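PDB 3KUX: putative oxidoreductase, which is probably an NAD(P)-dependent oxidoreductase of the Gfo/Idh/MocA family, pairing a Rossmann-fold cofactor domain with a C-terminal alpha/beta domain, its substrate not established. Local coordinates for residues I71-P76 with P82-A87. Residues are numbered along the deposited sequence; the frame is centred on the assembly and turned at random.
Sequences IVIPTP and PLAQSA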
ATOM      1  N   ILE A  71      14.803  -5.244   9.034  1.00 22.02           N
ATOM      2  CA  ILE A  71      15.060  -3.844   8.717  1.00 21.59           C
ATOM      3  C   ILE A  71      13.945  -3.281   7.838  1.00 21.99           C
ATOM      4  O   ILE A  71      13.661  -3.822   6.770  1.00 22.86           O
ATOM      5  CB  ILE A  71      16.394  -3.693   7.964  1.00 22.25           C
ATOM      6  CG1 ILE A  71      17.569  -4.027   8.892  1.00 19.95           C
ATOM      7  CG2 ILE A  71      16.520  -2.294   7.353  1.00 17.58           C
ATOM      8  CD1 ILE A  71      17.762  -3.047  10.031  1.00 11.20           C
ATOM      9  N   VAL A  72      13.308  -2.201   8.280  1.00 21.78           N
ATOM     10  CA  VAL A  72      12.288  -1.559   7.452  1.00 22.76           C
ATOM     11  C   VAL A  72      12.831  -0.259   6.879  1.00 21.36           C
ATOM     12  O   VAL A  72      13.488   0.516   7.576  1.00 20.90           O
ATOM     13  CB  VAL A  72      10.960  -1.295   8.206  1.00 23.67           C
ATOM     14  CG1 VAL A  72      10.543  -2.521   9.018  1.00 20.18           C
ATOM     15  CG2 VAL A  72      11.088  -0.081   9.100  1.00 28.91           C
ATOM     16  N   ILE A  73      12.554  -0.031   5.603  1.00 19.34           N
ATOM     17  CA  ILE A  73      13.142   1.082   4.889  1.00 18.66           C
ATOM     18  C   ILE A  73      12.068   1.969   4.274  1.00 20.04           C
ATOM     19  O   ILE A  73      11.593   1.704   3.168  1.00 21.26           O
ATOM     20  CB  ILE A  73      14.114   0.572   3.810  1.00 19.02           C
ATOM     21  CG1 ILE A  73      15.202  -0.283   4.467  1.00 16.83           C
ATOM     22  CG2 ILE A  73      14.712   1.734   3.026  1.00 14.94           C
ATOM     23  CD1 ILE A  73      16.003  -1.133   3.506  1.00 16.52           C
ATOM     24  N   PRO A  74      11.661   3.014   5.010  1.00 20.98           N
ATOM     25  CA  PRO A  74      10.685   3.989   4.562  1.00 22.05           C
ATOM     26  C   PRO A  74      11.318   5.348   4.281  1.00 23.89           C
ATOM     27  O   PRO A  74      10.628   6.365   4.332  1.00 24.81           O
ATOM     28  CB  PRO A  74       9.764   4.106   5.776  1.00 20.79           C
ATOM     29  CG  PRO A  74      10.677   3.857   6.958  1.00 18.81           C
ATOM     30  CD  PRO A  74      11.927   3.161   6.451  1.00 20.19           C
ATOM     31  N   THR A  75      12.616   5.367   3.997  1.00 26.08           N
ATOM     32  CA  THR A  75      13.324   6.619   3.730  1.00 28.22           C
ATOM     33  C   THR A  75      12.991   7.158   2.341  1.00 29.73           C
ATOM     34  O   THR A  75      12.082   6.653   1.682  1.00 30.24           O
ATOM     35  CB  THR A  75      14.849   6.444   3.859  1.00 27.65           C
ATOM     36  OG1 THR A  75      15.265   5.304   3.099  1.00 28.46           O
ATOM     37  CG2 THR A  75      15.246   6.245   5.316  1.00 27.14           C
ATOM     38  N   PRO A  76      13.723   8.193   1.894  1.00 31.72           N
ATOM     39  CA  PRO A  76      13.524   8.768   0.560  1.00 32.46           C
ATOM     40  C   PRO A  76      13.729   7.737  -0.550  1.00 34.33           C
ATOM     41  O   PRO A  76      14.591   6.864  -0.439  1.00 33.82           O
ATOM     42  CB  PRO A  76      14.599   9.854   0.482  1.00 31.90           C
ATOM     43  CG  PRO A  76      14.878  10.211   1.902  1.00 31.39           C
ATOM     44  CD  PRO A  76      14.736   8.931   2.667  1.00 30.85           C
ATOM     45  N   PRO A  82      20.298   1.241  -2.227  1.00 25.50           N
ATOM     46  CA  PRO A  82      21.498   1.168  -1.403  1.00 25.27           C
ATOM     47  C   PRO A  82      21.202   0.520  -0.050  1.00 24.89           C
ATOM     48  O   PRO A  82      21.712  -0.564   0.243  1.00 25.32           O
ATOM     49  CB  PRO A  82      21.873   2.639  -1.213  1.00 24.12           C
ATOM     50  CG  PRO A  82      21.402   3.294  -2.458  1.00 24.92           C
ATOM     51  CD  PRO A  82      20.177   2.537  -2.916  1.00 25.15           C
ATOM     52  N   LEU A  83      20.377   1.179   0.759  1.00 24.10           N
ATOM     53  CA  LEU A  83      20.048   0.679   2.091  1.00 24.00           C
ATOM     54  C   LEU A  83      19.573  -0.768   2.046  1.00 24.46           C
ATOM     55  O   LEU A  83      20.014  -1.600   2.841  1.00 24.79           O
ATOM     56  CB  LEU A  83      18.988   1.560   2.754  1.00 23.92           C
ATOM     57  CG  LEU A  83      19.360   3.029   2.976  1.00 22.74           C
ATOM     58  CD1 LEU A  83      18.211   3.777   3.635  1.00 23.43           C
ATOM     59  CD2 LEU A  83      20.629   3.154   3.805  1.00 15.86           C
ATOM     60  N   ALA A  84      18.673  -1.063   1.114  1.00 23.56           N
ATOM     61  CA  ALA A  84      18.178  -2.421   0.938  1.00 24.12           C
ATOM     62  C   ALA A  84      19.325  -3.406   0.710  1.00 24.85           C
ATOM     63  O   ALA A  84      19.427  -4.418   1.400  1.00 25.08           O
ATOM     64  CB  ALA A  84      17.177  -2.483  -0.205  1.00 23.48           C
ATOM     65  N   GLN A  85      20.189  -3.108  -0.255  1.00 26.03           N
ATOM     66  CA  GLN A  85      21.345  -3.959  -0.517  1.00 27.82           C
ATOM     67  C   GLN A  85      22.166  -4.153   0.749  1.00 27.85           C
ATOM     68  O   GLN A  85      22.396  -5.281   1.184  1.00 27.95           O
ATOM     69  CB  GLN A  85      22.218  -3.368  -1.624  1.00 27.78           C
ATOM     70  CG  GLN A  85      21.682  -3.608  -3.025  1.00 34.18           C
ATOM     71  CD  GLN A  85      22.041  -4.980  -3.565  1.00 39.42           C
ATOM     72  OE1 GLN A  85      21.166  -5.775  -3.914  1.00 42.17           O
ATOM     73  NE2 GLN A  85      23.335  -5.266  -3.636  1.00 40.12           N
ATOM     74  N   SER A  86      22.605  -3.047   1.340  1.00 28.32           N
ATOM     75  CA  SER A  86      23.385  -3.105   2.567  1.00 28.76           C
ATOM     76  C   SER A  86      22.726  -4.044   3.576  1.00 30.03           C
ATOM     77  O   SER A  86      23.400  -4.836   4.235  1.00 30.24           O
ATOM     78  CB  SER A  86      23.541  -1.708   3.176  1.00 28.99           C
ATOM     79  OG  SER A  86      24.325  -0.861   2.352  1.00 22.08           O
ATOM     80  N   ALA A  87      21.403  -3.951   3.681  1.00 30.78           N
ATOM     81  CA  ALA A  87      20.647  -4.735   4.656  1.00 31.77           C
ATOM     82  C   ALA A  87      20.689  -6.228   4.352  1.00 31.92           C
ATOM     83  O   ALA A  87      20.951  -7.044   5.237  1.00 33.19           O
ATOM     84  CB  ALA A  87      19.211  -4.248   4.727  1.00 31.35           C
TER
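The peptide group joining Leu83 to Ala84 carries the CD1 methyl of Ile73 on one face: the methyl stands nearly straight above the amide, 3.6 Å from Ala84 N. The carbonyl oxygen of the same peptide, Leu83 O, accepts the helical bond from Ala87 N (2.9 Å). Ile73 gets there on an extended arm, CD1 anti to CA (chi2 165°), and its end also meets the CB atoms of Leu83 and Ala84, each 4.1 Å from CD1. Its other branch, CG2, lies against Leu83 CD1 as the two side chains pass at a slant. One turn along the helix, Ala87 CB rests on Ile71 CG2 at 4.2 Å. This is the first half of a beta-alpha-beta crossover of the Rossmann domain, strand 70-73 to helix 80-89 to strand 93-96; residues 82-87 run back nearly antiparallel (170°) to strand 71-73, their axes 9.4 Å apart at closest. Val94 of strand 93-96 touches both Ile73 and Ala87. Beyond the strand end, Leu83 CD1 and Thr75 OG1 meet tip to tip at 3.4 Å. That hydroxyl is hydrogen-bonded to Thr79 OG1, just ahead of helix 80-89, and Thr75 O takes a hydrogen bond from His80 NE2.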